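Local coordinates for N-alpha-acetyltransferase 38, NatC auxiliary subunit (Saccharomyces cerevisiae, PDB 6YGA), which serves as the small Sm-like auxiliary subunit of the NatC complex, which cotranslationally acetylates nascent proteins starting with methionine followed by a hydrophobic or amphipathic residue, at residues F9-L14 and V25-V29. Numbering follows the deposited sequence.
Sequences FIGNTL and VGSLV
Leu28 (tp rotamer) overlaps Phe9 and Ile10 of the turn and Leu14 of the strand: its CD2 sits 4.2 Å from Phe9 CB and 4.1 Å from Ile10 CG2, while CB meets Leu14 CD1 at 3.8 Å. Leu14 and Gly26 form the antiparallel hydrogen-bonded pair, Leu14 N to Gly26 O at 2.7 Å and Gly26 N to Leu14 O at 3.2 Å; Thr13 faces Ser27 as the non-hydrogen-bonded pair, CA to CA 4.1 Å. Next, a G1 bulge sets Gly11 and Asn12 opposite Leu28, with hydrogen bonds Leu28 N to Asn12 O (3.2 Å) and Gly11 N to Leu28 O (2.9 Å), and leads into the type II turn Phe9-Asn12. At Gly11 (phi 87°) a CB would jam against Ile10 O, which calls for glycine; Asn12 ND2 hydrogen-bonds to Phe9 O at 2.9 Å. This is the open end of the Sm-fold hairpin 13-18/23-32. Phe28 of the N-alpha-acetyltransferase 35 chain meets Phe9 edge-to-face; strand 37-39 covers Leu28, and helix 70-76 packs on Phe9 and Asn12.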
# COMPACT_ATOMS: atom_id res chain seq x y z
N PHE C 9 -26.03 30.93 14.47
CA PHE C 9 -26.66 30.00 13.54
C PHE C 9 -25.93 28.67 13.43
O PHE C 9 -26.57 27.64 13.19
CB PHE C 9 -26.77 30.64 12.16
CG PHE C 9 -28.01 31.46 11.96
CD1 PHE C 9 -28.18 32.67 12.61
CD2 PHE C 9 -29.01 31.01 11.11
CE1 PHE C 9 -29.32 33.42 12.42
CE2 PHE C 9 -30.16 31.76 10.91
CZ PHE C 9 -30.31 32.97 11.57
N ILE C 10 -24.60 28.67 13.59
CA ILE C 10 -23.84 27.45 13.37
C ILE C 10 -24.28 26.36 14.34
O ILE C 10 -24.63 26.63 15.50
CB ILE C 10 -22.33 27.72 13.48
CG1 ILE C 10 -21.99 28.29 14.87
CG2 ILE C 10 -21.87 28.67 12.37
CD1 ILE C 10 -20.54 28.70 15.03
N GLY C 11 -24.29 25.12 13.85
CA GLY C 11 -24.79 24.00 14.62
C GLY C 11 -26.28 23.76 14.49
O GLY C 11 -26.80 22.86 15.17
N ASN C 12 -26.97 24.51 13.65
CA ASN C 12 -28.42 24.40 13.50
C ASN C 12 -28.76 23.98 12.07
O ASN C 12 -28.10 24.40 11.11
CB ASN C 12 -29.11 25.72 13.85
CG ASN C 12 -28.96 26.09 15.32
OD1 ASN C 12 -29.67 25.55 16.18
ND2 ASN C 12 -28.05 27.00 15.61
N THR C 13 -29.80 23.16 11.95
CA THR C 13 -30.23 22.65 10.65
C THR C 13 -30.77 23.79 9.79
O THR C 13 -31.51 24.65 10.26
CB THR C 13 -31.30 21.58 10.85
OG1 THR C 13 -30.78 20.53 11.68
CG2 THR C 13 -31.73 20.99 9.51
N LEU C 14 -30.39 23.78 8.51
CA LEU C 14 -30.83 24.79 7.55
C LEU C 14 -31.39 24.12 6.31
O LEU C 14 -31.01 23.00 5.96
CB LEU C 14 -29.68 25.72 7.16
CG LEU C 14 -29.08 26.59 8.27
CD1 LEU C 14 -27.99 27.50 7.73
CD2 LEU C 14 -30.18 27.40 8.94
N VAL C 25 -30.76 19.77 3.07
CA VAL C 25 -31.05 19.96 4.49
C VAL C 25 -29.83 19.49 5.27
O VAL C 25 -29.43 18.32 5.16
CB VAL C 25 -32.31 19.20 4.93
CG1 VAL C 25 -32.63 19.50 6.38
CG2 VAL C 25 -33.48 19.54 4.03
N GLY C 26 -29.22 20.40 6.03
CA GLY C 26 -28.01 20.06 6.75
C GLY C 26 -27.71 21.04 7.87
O GLY C 26 -28.29 22.13 7.94
N SER C 27 -26.80 20.62 8.74
CA SER C 27 -26.35 21.44 9.86
C SER C 27 -25.21 22.34 9.41
O SER C 27 -24.23 21.86 8.83
CB SER C 27 -25.91 20.55 11.02
OG SER C 27 -25.62 21.30 12.18
N LEU C 28 -25.33 23.63 9.69
CA LEU C 28 -24.35 24.61 9.23
C LEU C 28 -23.05 24.48 10.02
O LEU C 28 -23.06 24.56 11.26
CB LEU C 28 -24.92 26.02 9.37
CG LEU C 28 -24.01 27.14 8.85
CD1 LEU C 28 -23.86 27.05 7.34
CD2 LEU C 28 -24.54 28.50 9.26
N VAL C 29 -21.95 24.29 9.31
CA VAL C 29 -20.64 24.12 9.93
C VAL C 29 -19.80 25.39 9.86
O VAL C 29 -19.17 25.77 10.84
CB VAL C 29 -19.90 22.93 9.27
CG1 VAL C 29 -18.45 22.90 9.71
CG2 VAL C 29 -20.59 21.63 9.60